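Local coordinates for Non-structural protein 9 (Avian infectious bronchitis virus, PDB 5C94), which forms a homodimer and binds RNA, probably as an accessory subunit of the coronavirus RNA replicase, at residues A[33-38]-A[47-52]; A[55-60]-A[69-74]; A[78-83]-A[110-115]. All coordinates share one frame; numbering follows the deposited sequence.

Contact 1: A[33-38]-A[47-52]; sequences KCYYTS and AITSSN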
ATOM      1  N   LYS A  33      -9.573  -2.668  15.386  1.00 23.26           N
ATOM      2  CA  LYS A  33      -8.471  -3.354  14.742  1.00 28.88           C
ATOM      3  C   LYS A  33      -7.473  -2.312  14.219  1.00 27.54           C
ATOM      4  O   LYS A  33      -7.862  -1.406  13.470  1.00 25.14           O
ATOM      5  CB  LYS A  33      -9.011  -4.217  13.598  1.00 20.25           C
ATOM      6  CG  LYS A  33      -8.048  -5.258  13.042  1.00 31.73           C
ATOM      7  CD  LYS A  33      -8.411  -5.532  11.589  1.00 47.08           C
ATOM      8  CE  LYS A  33      -8.424  -7.008  11.271  1.00 52.28           C
ATOM      9  NZ  LYS A  33      -9.494  -7.679  12.050  1.00 58.00           N
ATOM     10  N   CYS A  34      -6.203  -2.410  14.607  1.00 17.71           N
ATOM     11  CA  CYS A  34      -5.224  -1.486  14.043  1.00 26.80           C
ATOM     12  C   CYS A  34      -4.251  -2.170  13.070  1.00 24.59           C
ATOM     13  O   CYS A  34      -3.972  -3.358  13.168  1.00 23.92           O
ATOM     14  CB  CYS A  34      -4.461  -0.754  15.155  1.00 27.27           C
ATOM     15  SG  CYS A  34      -3.035  -1.573  15.848  1.00 31.50           S
ATOM     16  N   TYR A  35      -3.772  -1.399  12.104  1.00 27.15           N
ATOM     17  CA  TYR A  35      -2.838  -1.886  11.104  1.00 16.49           C
ATOM     18  C   TYR A  35      -1.492  -1.235  11.375  1.00 24.67           C
ATOM     19  O   TYR A  35      -1.410  -0.018  11.595  1.00 20.07           O
ATOM     20  CB  TYR A  35      -3.326  -1.556   9.685  1.00 16.81           C
ATOM     21  CG  TYR A  35      -4.547  -2.355   9.272  1.00 22.51           C
ATOM     22  CD1 TYR A  35      -5.792  -2.122   9.861  1.00 19.98           C
ATOM     23  CD2 TYR A  35      -4.457  -3.339   8.293  1.00 15.09           C
ATOM     24  CE1 TYR A  35      -6.913  -2.865   9.492  1.00 16.47           C
ATOM     25  CE2 TYR A  35      -5.569  -4.080   7.914  1.00 19.55           C
ATOM     26  CZ  TYR A  35      -6.791  -3.844   8.521  1.00 24.21           C
ATOM     27  OH  TYR A  35      -7.892  -4.585   8.143  1.00 35.17           O
ATOM     28  N   TYR A  36      -0.437  -2.039  11.381  1.00 20.68           N
ATOM     29  CA  TYR A  36       0.883  -1.472  11.566  1.00 21.88           C
ATOM     30  C   TYR A  36       1.933  -2.128  10.683  1.00 25.42           C
ATOM     31  O   TYR A  36       1.843  -3.301  10.284  1.00 23.59           O
ATOM     32  CB  TYR A  36       1.298  -1.537  13.040  1.00 20.07           C
ATOM     33  CG  TYR A  36       1.402  -2.914  13.667  1.00 21.45           C
ATOM     34  CD1 TYR A  36       0.266  -3.611  14.053  1.00 25.20           C
ATOM     35  CD2 TYR A  36       2.646  -3.490  13.932  1.00 17.64           C
ATOM     36  CE1 TYR A  36       0.354  -4.866  14.652  1.00 23.32           C
ATOM     37  CE2 TYR A  36       2.747  -4.744  14.526  1.00 20.52           C
ATOM     38  CZ  TYR A  36       1.594  -5.427  14.888  1.00 30.78           C
ATOM     39  OH  TYR A  36       1.672  -6.674  15.482  1.00 27.60           O
ATOM     40  N   THR A  37       2.929  -1.334  10.342  1.00 21.55           N
ATOM     41  CA  THR A  37       4.011  -1.844   9.549  1.00 21.58           C
ATOM     42  C   THR A  37       5.287  -1.756  10.373  1.00 28.38           C
ATOM     43  O   THR A  37       5.263  -1.330  11.536  1.00 28.75           O
ATOM     44  CB  THR A  37       4.136  -1.082   8.230  1.00 19.60           C
ATOM     45  OG1 THR A  37       5.177  -1.675   7.451  1.00 27.91           O
ATOM     46  CG2 THR A  37       4.424   0.398   8.481  1.00 20.64           C
ATOM     47  N   SER A  38       6.397  -2.194   9.798  1.00 26.16           N
ATOM     48  CA  SER A  38       7.666  -2.107  10.499  1.00 20.87           C
ATOM     49  C   SER A  38       8.592  -1.164   9.740  1.00 30.16           C
ATOM     50  O   SER A  38       8.787  -1.315   8.527  1.00 24.20           O
ATOM     51  CB  SER A  38       8.303  -3.492  10.644  1.00 18.33           C
ATOM     52  OG  SER A  38       9.506  -3.424  11.407  1.00 36.93           O
ATOM     53  N   ALA A  47      -3.209   2.849  10.906  1.00 16.66           N
ATOM     54  CA  ALA A  47      -4.640   2.970  10.705  1.00 21.14           C
ATOM     55  C   ALA A  47      -5.405   2.091  11.672  1.00 19.98           C
ATOM     56  O   ALA A  47      -4.854   1.126  12.202  1.00 16.59           O
ATOM     57  CB  ALA A  47      -5.003   2.605   9.279  1.00 18.45           C
ATOM     58  N   ILE A  48      -6.667   2.432  11.918  1.00 13.10           N
ATOM     59  CA  ILE A  48      -7.552   1.504  12.617  1.00 18.44           C
ATOM     60  C   ILE A  48      -8.819   1.317  11.793  1.00 16.74           C
ATOM     61  O   ILE A  48      -9.166   2.182  10.986  1.00 18.71           O
ATOM     62  CB  ILE A  48      -7.912   1.978  14.052  1.00 20.98           C
ATOM     63  CG1 ILE A  48      -8.922   3.118  14.006  1.00 20.84           C
ATOM     64  CG2 ILE A  48      -6.650   2.359  14.861  1.00 17.16           C
ATOM     65  CD1 ILE A  48      -9.835   3.146  15.206  1.00 26.91           C
ATOM     66  N   THR A  49      -9.471   0.166  11.951  1.00 12.98           N
ATOM     67  CA  THR A  49     -10.791  -0.043  11.360  1.00 15.80           C
ATOM     68  C   THR A  49     -11.859  -0.321  12.418  1.00 23.09           C
ATOM     69  O   THR A  49     -11.574  -0.853  13.502  1.00 21.55           O
ATOM     70  CB  THR A  49     -10.801  -1.204  10.338  1.00 14.63           C
ATOM     71  OG1 THR A  49     -10.305  -2.404  10.946  1.00 24.42           O
ATOM     72  CG2 THR A  49      -9.961  -0.845   9.126  1.00 12.79           C
ATOM     73  N   SER A  50     -13.096   0.037  12.089  1.00 20.25           N
ATOM     74  CA  SER A  50     -14.188  -0.077  13.037  1.00 22.14           C
ATOM     75  C   SER A  50     -15.536   0.007  12.345  1.00 22.38           C
ATOM     76  O   SER A  50     -15.640   0.552  11.249  1.00 25.51           O
ATOM     77  CB  SER A  50     -14.072   1.022  14.104  1.00 24.67           C
ATOM     78  OG  SER A  50     -15.125   0.921  15.049  1.00 19.52           O
ATOM     79  N   SER A  51     -16.566  -0.518  12.996  1.00 24.26           N
ATOM     80  CA  SER A  51     -17.938  -0.362  12.507  1.00 25.22           C
ATOM     81  C   SER A  51     -18.461   1.017  12.876  1.00 21.66           C
ATOM     82  O   SER A  51     -19.391   1.538  12.267  1.00 27.75           O
ATOM     83  CB  SER A  51     -18.841  -1.425  13.104  1.00 22.20           C
ATOM     84  OG  SER A  51     -18.504  -1.638  14.466  1.00 34.88           O
ATOM     85  N   ASN A  52     -17.855   1.586  13.908  1.00 19.16           N
ATOM     86  CA  ASN A  52     -18.188   2.908  14.415  1.00 21.88           C
ATOM     87  C   ASN A  52     -17.563   4.035  13.563  1.00 22.62           C
ATOM     88  O   ASN A  52     -16.344   4.085  13.391  1.00 21.90           O
ATOM     89  CB  ASN A  52     -17.711   2.993  15.871  1.00 20.00           C
ATOM     90  CG  ASN A  52     -18.213   4.223  16.602  1.00 24.29           C
ATOM     91  OD1 ASN A  52     -18.234   5.340  16.063  1.00 25.86           O
ATOM     92  ND2 ASN A  52     -18.571   4.030  17.873  1.00 19.22           N
TER
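Lys33, Cys34 and Tyr35 pair with Thr49, Ile48 and Ala47 as two antiparallel strands of a beta hairpin, close to the centre of the nsp9 barrel. Lys33 and Thr49 form a hydrogen-bonded pair: Lys33 N gives a long but straight bond to Thr49 O (3.3 Å), and Thr49 N returns a shorter one to Lys33 O (2.7 Å). Tyr35 N then donates to Ala47 O over 2.7 Å, and the reverse bond from Ala47 N to Tyr35 O is weak. Between them the non-hydrogen-bonded pair Cys34 and Ile48 brings its CA atoms within 4.0 Å, and Cys34 CB meets Ile48 CG2 at 3.8 Å. On the other face Thr49 touches both Lys33 and Tyr35. Its OG1, placed between the backbone N and the carbonyl carbon (chi1 55°), lies alongside the aliphatic part of Lys33, 3.5 Å from Lys33 CB, and also at the edge of the Tyr35 ring. Thr49 CG2 approaches the same ring obliquely, 3.7 Å from Tyr35 CE1. Val105 and Ile109 of helix 99-109 pack on Tyr35, while Thr49 meets Val89 and Leu91 of the adjacent strand 85-93; on the reverse face Cys34 packs on Cys19 of strand 12-22 and Ile48 on Leu55 and Leu72.

Contact 2: A[55-60]-A[69-74]; sequences LKVASF and YVDLDP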
ATOM      1  N   LEU A  55     -15.248   7.738  15.611  1.00 21.11           N
ATOM      2  CA  LEU A  55     -14.028   7.672  16.400  1.00 16.42           C
ATOM      3  C   LEU A  55     -13.103   8.846  16.095  1.00 24.35           C
ATOM      4  O   LEU A  55     -13.066   9.341  14.960  1.00 23.43           O
ATOM      5  CB  LEU A  55     -13.313   6.353  16.149  1.00 17.87           C
ATOM      6  CG  LEU A  55     -14.188   5.127  16.388  1.00 22.38           C
ATOM      7  CD1 LEU A  55     -13.408   3.880  16.069  1.00 16.46           C
ATOM      8  CD2 LEU A  55     -14.696   5.097  17.827  1.00 21.18           C
ATOM      9  N   LYS A  56     -12.385   9.307  17.106  1.00 20.73           N
ATOM     10  CA  LYS A  56     -11.450  10.400  16.961  1.00 14.72           C
ATOM     11  C   LYS A  56     -10.072  10.141  17.496  1.00 22.36           C
ATOM     12  O   LYS A  56      -9.166  10.832  17.175  1.00 31.13           O
ATOM     13  CB  LYS A  56     -11.909  11.630  17.730  1.00 20.83           C
ATOM     14  CG  LYS A  56     -13.109  12.388  17.215  1.00 26.37           C
ATOM     15  CD  LYS A  56     -13.133  12.501  15.723  1.00 36.93           C
ATOM     16  CE  LYS A  56     -13.599  13.849  15.263  1.00 47.40           C
ATOM     17  NZ  LYS A  56     -12.480  14.674  14.742  1.00 54.68           N
ATOM     18  N   VAL A  57      -9.934   9.156  18.348  1.00 22.87           N
ATOM     19  CA  VAL A  57      -8.679   8.900  19.070  1.00 25.42           C
ATOM     20  C   VAL A  57      -8.480   7.381  19.155  1.00 28.02           C
ATOM     21  O   VAL A  57      -9.440   6.626  19.353  1.00 24.44           O
ATOM     22  CB  VAL A  57      -8.624   9.533  20.506  1.00 21.79           C
ATOM     23  CG1 VAL A  57      -7.370   9.122  21.268  1.00 19.75           C
ATOM     24  CG2 VAL A  57      -8.715  11.047  20.444  1.00 13.78           C
ATOM     25  N   ALA A  58      -7.247   6.918  18.997  1.00 25.46           N
ATOM     26  CA  ALA A  58      -6.969   5.497  19.181  1.00 22.26           C
ATOM     27  C   ALA A  58      -5.941   5.318  20.276  1.00 27.47           C
ATOM     28  O   ALA A  58      -5.201   6.256  20.617  1.00 27.27           O
ATOM     29  CB  ALA A  58      -6.485   4.858  17.896  1.00 18.30           C
ATOM     30  N   SER A  59      -5.893   4.111  20.833  1.00 24.01           N
ATOM     31  CA  SER A  59      -4.945   3.834  21.905  1.00 23.80           C
ATOM     32  C   SER A  59      -4.371   2.424  21.845  1.00 22.84           C
ATOM     33  O   SER A  59      -5.058   1.452  21.500  1.00 25.78           O
ATOM     34  CB  SER A  59      -5.601   4.069  23.263  1.00 24.97           C
ATOM     35  OG  SER A  59      -4.615   4.150  24.270  1.00 27.76           O
ATOM     36  N   PHE A  60      -3.097   2.330  22.191  1.00 25.21           N
ATOM     37  CA  PHE A  60      -2.380   1.065  22.147  1.00 32.24           C
ATOM     38  C   PHE A  60      -1.031   1.184  22.865  1.00 36.61           C
ATOM     39  O   PHE A  60      -0.632   2.276  23.309  1.00 31.07           O
ATOM     40  CB  PHE A  60      -2.183   0.623  20.699  1.00 25.64           C
ATOM     41  CG  PHE A  60      -1.683   1.718  19.799  1.00 25.59           C
ATOM     42  CD1 PHE A  60      -0.339   2.096  19.823  1.00 23.55           C
ATOM     43  CD2 PHE A  60      -2.554   2.373  18.931  1.00 28.75           C
ATOM     44  CE1 PHE A  60       0.132   3.115  18.997  1.00 30.35           C
ATOM     45  CE2 PHE A  60      -2.096   3.396  18.090  1.00 31.90           C
ATOM     46  CZ  PHE A  60      -0.749   3.770  18.127  1.00 36.20           C
ATOM     47  N   TYR A  69      -1.782   7.515  23.143  1.00 25.04           N
ATOM     48  CA  TYR A  69      -2.965   7.943  22.409  1.00 23.21           C
ATOM     49  C   TYR A  69      -2.567   8.684  21.125  1.00 22.55           C
ATOM     50  O   TYR A  69      -1.590   9.441  21.098  1.00 26.61           O
ATOM     51  CB  TYR A  69      -3.851   8.805  23.318  1.00 24.00           C
ATOM     52  CG  TYR A  69      -4.381   8.003  24.502  1.00 32.35           C
ATOM     53  CD1 TYR A  69      -3.601   7.809  25.652  1.00 36.52           C
ATOM     54  CD2 TYR A  69      -5.638   7.404  24.457  1.00 28.70           C
ATOM     55  CE1 TYR A  69      -4.070   7.053  26.726  1.00 36.42           C
ATOM     56  CE2 TYR A  69      -6.114   6.655  25.522  1.00 30.58           C
ATOM     57  CZ  TYR A  69      -5.330   6.480  26.651  1.00 41.17           C
ATOM     58  OH  TYR A  69      -5.816   5.724  27.699  1.00 45.28           O
ATOM     59  N   VAL A  70      -3.297   8.411  20.047  1.00 19.67           N
ATOM     60  CA  VAL A  70      -3.071   9.080  18.765  1.00 17.86           C
ATOM     61  C   VAL A  70      -4.387   9.612  18.181  1.00 20.24           C
ATOM     62  O   VAL A  70      -5.460   9.014  18.353  1.00 16.49           O
ATOM     63  CB  VAL A  70      -2.406   8.138  17.721  1.00 21.02           C
ATOM     64  CG1 VAL A  70      -1.063   7.652  18.221  1.00 14.78           C
ATOM     65  CG2 VAL A  70      -3.305   6.954  17.407  1.00 21.92           C
ATOM     66  N   ASP A  71      -4.291  10.757  17.512  1.00 16.59           N
ATOM     67  CA  ASP A  71      -5.418  11.355  16.806  1.00 18.66           C
ATOM     68  C   ASP A  71      -5.687  10.626  15.487  1.00 21.79           C
ATOM     69  O   ASP A  71      -4.779  10.058  14.873  1.00 23.73           O
ATOM     70  CB  ASP A  71      -5.144  12.844  16.551  1.00 22.73           C
ATOM     71  CG  ASP A  71      -5.169  13.678  17.836  1.00 34.76           C
ATOM     72  OD1 ASP A  71      -5.861  13.300  18.812  1.00 31.79           O
ATOM     73  OD2 ASP A  71      -4.464  14.706  17.879  1.00 50.12           O
ATOM     74  N   LEU A  72      -6.939  10.665  15.050  1.00 22.47           N
ATOM     75  CA  LEU A  72      -7.346  10.033  13.803  1.00 24.21           C
ATOM     76  C   LEU A  72      -7.774  11.077  12.762  1.00 22.24           C
ATOM     77  O   LEU A  72      -8.445  12.050  13.098  1.00 26.51           O
ATOM     78  CB  LEU A  72      -8.496   9.052  14.071  1.00 17.43           C
ATOM     79  CG  LEU A  72      -8.224   7.974  15.118  1.00 19.62           C
ATOM     80  CD1 LEU A  72      -9.466   7.127  15.355  1.00 14.96           C
ATOM     81  CD2 LEU A  72      -7.053   7.108  14.661  1.00 26.54           C
ATOM     82  N   ASP A  73      -7.387  10.875  11.504  1.00 23.57           N
ATOM     83  CA  ASP A  73      -7.988  11.615  10.399  1.00 23.57           C
ATOM     84  C   ASP A  73      -9.460  11.211  10.257  1.00 24.75           C
ATOM     85  O   ASP A  73      -9.900  10.218  10.845  1.00 24.03           O
ATOM     86  CB  ASP A  73      -7.236  11.346   9.099  1.00 23.52           C
ATOM     87  CG  ASP A  73      -5.848  11.976   9.075  1.00 28.73           C
ATOM     88  OD1 ASP A  73      -5.573  12.896   9.875  1.00 24.36           O
ATOM     89  OD2 ASP A  73      -5.030  11.557   8.227  1.00 37.15           O
ATOM     90  N   PRO A  74     -10.245  11.974   9.487  1.00 25.74           N
ATOM     91  CA  PRO A  74     -11.607  11.447   9.299  1.00 20.42           C
ATOM     92  C   PRO A  74     -11.581  10.115   8.526  1.00 26.04           C
ATOM     93  O   PRO A  74     -10.654   9.884   7.758  1.00 18.86           O
ATOM     94  CB  PRO A  74     -12.301  12.544   8.494  1.00 15.36           C
ATOM     95  CG  PRO A  74     -11.420  13.803   8.722  1.00 16.29           C
ATOM     96  CD  PRO A  74     -10.041  13.283   8.833  1.00 15.13           C
TER
HETATM   97  O   HOH W   1     -11.604  10.758  12.969  1.00 33.90           O
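The beta hairpin of strands 57-61 and 67-71 forms one edge of the chain's sheet, with Ala58 and Val70 as a hydrogen-bonded pair. Ala58 N donates to Val70 O at 2.8 Å and Val70 N to Ala58 O at 2.9 Å, both nearly straight. Two residues along, Leu72 N reaches Lys56 O at 3.1 Å from above the carbonyl plane, a more bent bond. The flanking pairs, Val57 with Asp71 and Ser59 with Tyr69, are non-hydrogen-bonded. Tyr69 lays one ring face over Ser59: OG stands 3.2 Å from Tyr69 CE2, displaced from the ring centre toward the rim. Ser59 OG is anti to its backbone N (chi1 -165°) and hydrogen-bonds Gln67 NE2 and Ile68 O, at the start of strand 67-71. Val57 CG1 comes to the edge of the same ring, near Tyr69 CD2. Lys56 and Val57 both face Gly22 of strand 12-22, a classic beta bulge where the hairpin joins the barrel sheet. The opposite face is apolar. Ala58 CB touches Val70 CG2 at 3.8 Å and Leu72 CD2 at 4.0 Å, while the Phe60 ring crosses Val70 at about a right angle, its CE2 3.8 Å from Val70 CG2. Leu72 points toward segment 55-60, setting CD1 against the backbone of Lys56 and Val57 and against Leu55 CB. A water lies 2.8 Å from both Leu55 O and Asp73 O and can link them, and Asp73 OD2 forms a salt bridge with Arg102.

Contact 3: A[78-83]-A[110-115]; sequences FGMKVG and SNVVVL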
ATOM      1  N   PHE A  78     -15.485   1.572   3.476  1.00 17.49           N
ATOM      2  CA  PHE A  78     -15.378   0.489   2.507  1.00 24.53           C
ATOM      3  C   PHE A  78     -16.420  -0.585   2.784  1.00 28.51           C
ATOM      4  O   PHE A  78     -16.856  -0.748   3.924  1.00 28.15           O
ATOM      5  CB  PHE A  78     -13.990  -0.165   2.550  1.00 21.35           C
ATOM      6  CG  PHE A  78     -12.853   0.757   2.214  1.00 26.52           C
ATOM      7  CD1 PHE A  78     -12.575   1.093   0.895  1.00 38.10           C
ATOM      8  CD2 PHE A  78     -12.023   1.239   3.212  1.00 29.46           C
ATOM      9  CE1 PHE A  78     -11.501   1.919   0.570  1.00 31.31           C
ATOM     10  CE2 PHE A  78     -10.952   2.066   2.902  1.00 33.87           C
ATOM     11  CZ  PHE A  78     -10.692   2.404   1.578  1.00 31.05           C
ATOM     12  N   GLY A  79     -16.805  -1.328   1.751  1.00 27.67           N
ATOM     13  CA  GLY A  79     -17.468  -2.599   1.970  1.00 30.00           C
ATOM     14  C   GLY A  79     -16.403  -3.690   1.940  1.00 24.50           C
ATOM     15  O   GLY A  79     -15.720  -3.861   0.930  1.00 20.44           O
ATOM     16  N   MET A  80     -16.244  -4.430   3.032  1.00 18.19           N
ATOM     17  CA  MET A  80     -15.203  -5.456   3.084  1.00 27.82           C
ATOM     18  C   MET A  80     -15.762  -6.863   3.226  1.00 41.60           C
ATOM     19  O   MET A  80     -16.744  -7.081   3.942  1.00 44.12           O
ATOM     20  CB  MET A  80     -14.247  -5.184   4.238  1.00 29.87           C
ATOM     21  CG  MET A  80     -13.593  -3.836   4.143  1.00 40.83           C
ATOM     22  SD  MET A  80     -12.197  -3.707   5.252  1.00 43.47           S
ATOM     23  CE  MET A  80     -11.856  -1.958   5.069  1.00 53.90           C
ATOM     24  N   LYS A  81     -15.121  -7.806   2.534  1.00 43.36           N
ATOM     25  CA  LYS A  81     -15.391  -9.234   2.686  1.00 45.81           C
ATOM     26  C   LYS A  81     -15.048  -9.705   4.084  1.00 47.71           C
ATOM     27  O   LYS A  81     -13.899  -9.605   4.510  1.00 54.19           O
ATOM     28  CB  LYS A  81     -14.581 -10.069   1.688  1.00 49.54           C
ATOM     29  CG  LYS A  81     -15.115 -10.137   0.276  1.00 57.33           C
ATOM     30  CD  LYS A  81     -14.702 -11.465  -0.369  1.00 63.51           C
ATOM     31  CE  LYS A  81     -14.083 -11.282  -1.758  1.00 64.02           C
ATOM     32  NZ  LYS A  81     -13.356 -12.510  -2.224  1.00 56.73           N
ATOM     33  N   VAL A  82     -16.042 -10.230   4.789  1.00 54.83           N
ATOM     34  CA  VAL A  82     -15.846 -10.845   6.101  1.00 54.08           C
ATOM     35  C   VAL A  82     -16.588 -12.183   6.125  1.00 64.20           C
ATOM     36  O   VAL A  82     -17.753 -12.248   6.519  1.00 76.42           O
ATOM     37  CB  VAL A  82     -16.346  -9.927   7.241  1.00 42.86           C
ATOM     38  CG1 VAL A  82     -16.076 -10.556   8.579  1.00 39.77           C
ATOM     39  CG2 VAL A  82     -15.681  -8.555   7.149  1.00 28.80           C
ATOM     40  N   GLY A  83     -15.922 -13.243   5.676  1.00 62.05           N
ATOM     41  CA  GLY A  83     -16.573 -14.533   5.531  1.00 65.69           C
ATOM     42  C   GLY A  83     -17.426 -14.578   4.273  1.00 69.83           C
ATOM     43  O   GLY A  83     -16.940 -14.251   3.183  1.00 66.55           O
ATOM     44  N   SER A 110      -6.865  -4.314  -0.169  1.00 16.97           N
ATOM     45  CA  SER A 110      -7.501  -4.235  -1.481  1.00 22.67           C
ATOM     46  C   SER A 110      -8.156  -5.552  -1.930  1.00 26.83           C
ATOM     47  O   SER A 110      -9.194  -5.546  -2.577  1.00 29.11           O
ATOM     48  CB  SER A 110      -6.498  -3.774  -2.543  1.00 21.27           C
ATOM     49  OG  SER A 110      -5.294  -4.505  -2.461  1.00 36.47           O
ATOM     50  N   ASN A 111      -7.527  -6.663  -1.567  0.57 31.58           N
ATOM     51  CA  ASN A 111      -8.034  -8.008  -1.837  0.57 35.81           C
ATOM     52  C   ASN A 111      -9.429  -8.229  -1.268  0.57 35.46           C
ATOM     53  O   ASN A 111     -10.185  -9.072  -1.740  0.57 36.73           O
ATOM     54  CB  ASN A 111      -7.071  -9.041  -1.242  0.57 33.16           C
ATOM     55  CG  ASN A 111      -6.421  -8.541   0.039  0.57 31.50           C
ATOM     56  OD1 ASN A 111      -5.538  -7.668  -0.008  0.57 31.46           O
ATOM     57  ND2 ASN A 111      -6.864  -9.066   1.188  0.57 19.15           N
ATOM     58  N   VAL A 112      -9.758  -7.437  -0.259  1.00 29.98           N
ATOM     59  CA  VAL A 112     -10.871  -7.710   0.619  1.00 30.96           C
ATOM     60  C   VAL A 112     -11.920  -6.595   0.519  1.00 28.47           C
ATOM     61  O   VAL A 112     -13.036  -6.715   1.027  1.00 27.80           O
ATOM     62  CB  VAL A 112     -10.297  -7.933   2.062  1.00 34.07           C
ATOM     63  CG1 VAL A 112     -10.837  -6.970   3.091  1.00 30.15           C
ATOM     64  CG2 VAL A 112     -10.477  -9.386   2.483  1.00 28.10           C
ATOM     65  N   VAL A 113     -11.566  -5.534  -0.200  1.00 25.66           N
ATOM     66  CA  VAL A 113     -12.479  -4.419  -0.463  1.00 29.76           C
ATOM     67  C   VAL A 113     -13.376  -4.666  -1.670  1.00 33.59           C
ATOM     68  O   VAL A 113     -12.879  -4.825  -2.789  1.00 33.50           O
ATOM     69  CB  VAL A 113     -11.707  -3.112  -0.714  1.00 22.10           C
ATOM     70  CG1 VAL A 113     -12.654  -2.028  -1.244  1.00 10.00           C
ATOM     71  CG2 VAL A 113     -10.974  -2.667   0.567  1.00 16.27           C
ATOM     72  N   VAL A 114     -14.694  -4.672  -1.466  1.00 27.57           N
ATOM     73  CA  VAL A 114     -15.598  -4.936  -2.585  1.00 25.27           C
ATOM     74  C   VAL A 114     -16.585  -3.796  -2.891  1.00 30.35           C
ATOM     75  O   VAL A 114     -17.294  -3.844  -3.902  1.00 36.89           O
ATOM     76  CB  VAL A 114     -16.381  -6.251  -2.350  1.00 27.47           C
ATOM     77  CG1 VAL A 114     -15.400  -7.391  -2.121  1.00 25.35           C
ATOM     78  CG2 VAL A 114     -17.297  -6.126  -1.173  1.00 23.68           C
ATOM     79  N   LEU A 115     -16.628  -2.775  -2.032  1.00 25.21           N
ATOM     80  CA  LEU A 115     -17.372  -1.548  -2.319  1.00 20.85           C
ATOM     81  C   LEU A 115     -16.539  -0.359  -1.867  1.00 25.65           C
ATOM     82  O   LEU A 115     -15.882  -0.444  -0.836  1.00 22.49           O
ATOM     83  CB  LEU A 115     -18.736  -1.533  -1.606  1.00 21.82           C
ATOM     84  CG  LEU A 115     -19.727  -2.678  -1.842  1.00 29.68           C
ATOM     85  CD1 LEU A 115     -20.922  -2.594  -0.885  1.00 27.22           C
ATOM     86  CD2 LEU A 115     -20.198  -2.698  -3.285  1.00 25.76           C
TER
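Gly79 faces both Val114 and Leu115 in a classic beta bulge, where the short C-terminal strand 113-115 joins the sheet along strand 76-82. Gly79 O accepts two backbone bonds, from Val114 N at 2.7 Å and from Leu115 N at 3.3 Å, and Gly79 N donates to Leu115 O. Leu115 CB lies 3.9 Å from Gly79 CA. Beyond the bulge Lys81 N donates to Val112 O at 2.8 Å. Phe78 CG lies anti to the carbonyl carbon (chi1 -62°), and ring atom CD1 meets Val113 CG1 obliquely at 3.8 Å; the ring also packs on Leu106 of helix 99-109 and on Met10 of the second subunit. Met80 is extended beyond CG and slants across Val112, with CB and SD both near Val112 CG1, as Ile109 of the helix touches its side chain. Val114 CG2 occupies the position between backbone N and carbonyl carbon and lies 3.5 Å from Gly79 O. The other branch of Val114 meets the aliphatic chain of Lys81, which crosses it at about a right angle and bends at chi3 (-131°): Val114 CG1 lies 3.7 Å from Lys81 CG and 4.1 Å from Lys81 CE.

All three contacts belong to one antiparallel sheet. Contacts 1 and 2 are successive hairpins with centres 10 Å apart, and they share an apolar interior: Ser50 CB meets Leu55 CD1 at 3.5 Å, Ile48 CD1 meets Leu55 CD1 at 3.7 Å, and Ile48 CG2 meets Ala58 CB at 3.9 Å. Contact 3 lies across the chain's centre from contact 2, about 23 Å between centres, although segments 69-74 and 78-83 nearly adjoin in sequence. Contacts 1 and 3 do not touch, yet helix 99-109 packs on Tyr35 of one and on Phe78 and Met80 of the other. A PEG, probably from crystallisation, lies about 4 Å from the Val113 side chain and hydrogen-bonds Ser110 O and Val113 O.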